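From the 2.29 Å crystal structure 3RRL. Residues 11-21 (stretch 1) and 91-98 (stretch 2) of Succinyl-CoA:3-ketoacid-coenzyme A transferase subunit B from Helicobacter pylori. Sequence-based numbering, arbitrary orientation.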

# COMPACT_ATOMS: atom_id res chain seq x y z
N LYS B 11 -26.79 11.59 18.13
CA LYS B 11 -26.57 13.03 18.18
C LYS B 11 -25.12 13.39 17.87
O LYS B 11 -24.82 14.54 17.52
CB LYS B 11 -26.99 13.58 19.54
CG LYS B 11 -28.49 13.47 19.81
CD LYS B 11 -28.86 14.16 21.12
CE LYS B 11 -30.36 14.43 21.20
NZ LYS B 11 -31.17 13.18 21.09
N GLU B 12 -24.22 12.42 18.00
CA GLU B 12 -22.80 12.66 17.73
C GLU B 12 -22.47 12.64 16.24
O GLU B 12 -21.38 13.05 15.82
CB GLU B 12 -21.94 11.64 18.49
CG GLU B 12 -22.11 11.72 20.00
CD GLU B 12 -21.61 13.03 20.58
OE1 GLU B 12 -20.49 13.45 20.19
OE2 GLU B 12 -22.32 13.65 21.40
N LEU B 13 -23.40 12.16 15.42
CA LEU B 13 -23.18 12.11 13.98
C LEU B 13 -23.49 13.46 13.34
O LEU B 13 -24.57 14.01 13.53
CB LEU B 13 -24.01 11.01 13.33
CG LEU B 13 -23.71 9.60 13.84
CD1 LEU B 13 -24.41 8.58 12.97
CD2 LEU B 13 -22.23 9.37 13.83
N LYS B 14 -22.52 13.98 12.60
CA LYS B 14 -22.64 15.30 11.99
C LYS B 14 -22.47 15.24 10.48
O LYS B 14 -21.75 14.37 9.96
CB LYS B 14 -21.59 16.25 12.58
CG LYS B 14 -21.62 16.37 14.10
CD LYS B 14 -22.80 17.21 14.56
CE LYS B 14 -22.64 17.66 16.01
NZ LYS B 14 -23.58 18.78 16.35
N GLU B 15 -23.11 16.17 9.78
CA GLU B 15 -23.04 16.25 8.33
C GLU B 15 -21.60 16.27 7.84
O GLU B 15 -20.78 17.04 8.34
CB GLU B 15 -23.75 17.51 7.83
CG GLU B 15 -25.27 17.44 7.86
CD GLU B 15 -25.85 16.87 6.58
OE1 GLU B 15 -25.10 16.74 5.59
OE2 GLU B 15 -27.06 16.56 6.57
N GLY B 16 -21.29 15.41 6.86
CA GLY B 16 -20.00 15.43 6.22
C GLY B 16 -18.98 14.53 6.87
O GLY B 16 -17.83 14.45 6.44
N MSE B 17 -19.39 13.84 7.92
CA MSE B 17 -18.49 12.95 8.62
C MSE B 17 -18.28 11.65 7.88
O MSE B 17 -19.16 11.19 7.14
CB MSE B 17 -19.02 12.64 10.00
CG MSE B 17 -18.77 13.73 11.01
SE MSE B 17 -19.11 13.04 12.78
CE MSE B 17 -18.36 14.51 13.81
N TYR B 18 -17.11 11.06 8.09
CA TYR B 18 -16.87 9.69 7.69
C TYR B 18 -16.87 8.87 8.97
O TYR B 18 -16.13 9.18 9.90
CB TYR B 18 -15.53 9.58 6.96
CG TYR B 18 -15.49 10.35 5.65
CD1 TYR B 18 -15.89 9.75 4.45
CD2 TYR B 18 -15.06 11.67 5.61
CE1 TYR B 18 -15.85 10.45 3.24
CE2 TYR B 18 -15.01 12.37 4.41
CZ TYR B 18 -15.41 11.76 3.23
OH TYR B 18 -15.36 12.47 2.05
N VAL B 19 -17.71 7.85 9.03
CA VAL B 19 -17.98 7.15 10.27
C VAL B 19 -17.83 5.65 10.13
O VAL B 19 -18.22 5.07 9.11
CB VAL B 19 -19.42 7.45 10.77
CG1 VAL B 19 -19.72 6.67 12.04
CG2 VAL B 19 -19.58 8.94 11.00
N ASN B 20 -17.28 5.02 11.16
CA ASN B 20 -17.24 3.57 11.23
C ASN B 20 -18.01 3.05 12.44
O ASN B 20 -17.71 3.41 13.58
CB ASN B 20 -15.81 3.05 11.26
CG ASN B 20 -15.76 1.54 11.28
OD1 ASN B 20 -16.12 0.91 12.28
ND2 ASN B 20 -15.32 0.95 10.17
N LEU B 21 -18.99 2.19 12.18
CA LEU B 21 -19.82 1.64 13.24
C LEU B 21 -19.40 0.21 13.52
O LEU B 21 -19.45 -0.64 12.64
CB LEU B 21 -21.29 1.66 12.82
CG LEU B 21 -21.92 3.04 12.60
CD1 LEU B 21 -23.37 2.90 12.15
CD2 LEU B 21 -21.82 3.86 13.87
N GLY B 91 -5.77 8.01 10.32
CA GLY B 91 -6.52 9.08 10.97
C GLY B 91 -7.58 9.76 10.11
O GLY B 91 -7.99 10.89 10.40
N HIS B 92 -8.02 9.09 9.05
CA HIS B 92 -8.96 9.70 8.11
C HIS B 92 -10.43 9.55 8.49
O HIS B 92 -11.28 10.29 7.99
CB HIS B 92 -8.68 9.19 6.69
CG HIS B 92 -7.26 9.37 6.26
ND1 HIS B 92 -6.83 10.48 5.56
CD2 HIS B 92 -6.16 8.60 6.47
CE1 HIS B 92 -5.53 10.38 5.34
NE2 HIS B 92 -5.10 9.25 5.88
N ILE B 93 -10.74 8.63 9.39
CA ILE B 93 -12.12 8.42 9.84
C ILE B 93 -12.44 9.37 11.00
O ILE B 93 -11.74 9.40 12.00
CB ILE B 93 -12.33 6.97 10.33
CG1 ILE B 93 -11.98 5.97 9.22
CG2 ILE B 93 -13.77 6.75 10.82
CD1 ILE B 93 -12.87 6.08 8.02
N ASP B 94 -13.51 10.15 10.86
CA ASP B 94 -13.84 11.17 11.86
C ASP B 94 -14.36 10.54 13.14
O ASP B 94 -14.11 11.03 14.23
CB ASP B 94 -14.89 12.14 11.32
CG ASP B 94 -14.40 12.91 10.10
OD1 ASP B 94 -13.33 13.55 10.19
OD2 ASP B 94 -15.08 12.86 9.06
N LEU B 95 -15.11 9.46 13.00
CA LEU B 95 -15.79 8.88 14.15
C LEU B 95 -15.87 7.36 14.11
O LEU B 95 -16.32 6.78 13.13
CB LEU B 95 -17.19 9.48 14.23
CG LEU B 95 -18.04 9.10 15.41
CD1 LEU B 95 -17.30 9.45 16.68
CD2 LEU B 95 -19.35 9.85 15.31
N ALA B 96 -15.44 6.72 15.19
CA ALA B 96 -15.64 5.29 15.35
C ALA B 96 -16.47 5.08 16.60
O ALA B 96 -16.12 5.56 17.68
CB ALA B 96 -14.32 4.57 15.45
N ILE B 97 -17.59 4.38 16.44
CA ILE B 97 -18.46 4.06 17.56
C ILE B 97 -18.34 2.57 17.84
O ILE B 97 -18.41 1.75 16.92
CB ILE B 97 -19.91 4.43 17.27
CG1 ILE B 97 -20.00 5.90 16.85
CG2 ILE B 97 -20.77 4.17 18.50
CD1 ILE B 97 -21.41 6.38 16.61
N LEU B 98 -18.14 2.24 19.11
CA LEU B 98 -17.85 0.87 19.51
C LEU B 98 -18.64 0.47 20.74
O LEU B 98 -19.02 1.32 21.55
CB LEU B 98 -16.36 0.69 19.81
CG LEU B 98 -15.31 0.86 18.70
CD1 LEU B 98 -14.70 2.25 18.76
CD2 LEU B 98 -14.23 -0.18 18.86
O HOH W 1 -14.57 14.84 7.34

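The strand ending at L21 and strand 95-98 run parallel, their N-to-C directions 16° apart and their axes approaching to 4.8 Å. The CA atoms of V19 and L95 lie 4.8 Å apart, those of N20 and A96 4.7 Å, and those of L21 and I97 5.1 Å. The hydrogen bonds follow the parallel pattern, in which one residue reaches both neighbours of its partner: N20 N donates to L95 O (2.8 Å, 170° at the hydrogen), and I97 N donates to N20 O (3.0 Å, 162°). Two residues earlier on both strands, L95 N donates to Y18 O at 3.3 Å. The same oxygen, Y18 O, receives a weak bond from D94 N (3.0 Å, 129°). Close CA-H...O contacts, V19 CA to L95 O and A96 CA to N20 O, both 3.3 Å, accompany the ladder.

Earlier in stretch 1 lies a type II turn from K14 to M17. G16 suits its third position: at phi 91° and psi 1°, a CB would jam against the preceding carbonyl oxygen.

D94 extends the pairing through its side chain. With CB pointing toward stretch 1 and chi1 at m, it places OD2 2.9 Å from Y18 N, a nearly linear bond (166°). OD2 also lies at the edge of the Y18 ring and accepts from a water at 2.7 Å; that water bonds weakly to G16 O.

V19, L21, L95 and I97 share one sheet face. L95 CD2 packs against L13 CD2 (3.3 Å) and selenomethionine M17 SE (4.1 Å), while I97 CD1 meets L21 CD2 at 3.7 Å and L13 CD2 at 4.2 Å. These apolar side chains contribute to the 550 Å² buried between the stretches, L95 having the largest covered area. N20 and A96 occupy the other face, where I93 CG2 approaches N20 CB at 4.2 Å; buried N20 has its ND2 satisfied by a hydrogen bond elsewhere in the structure.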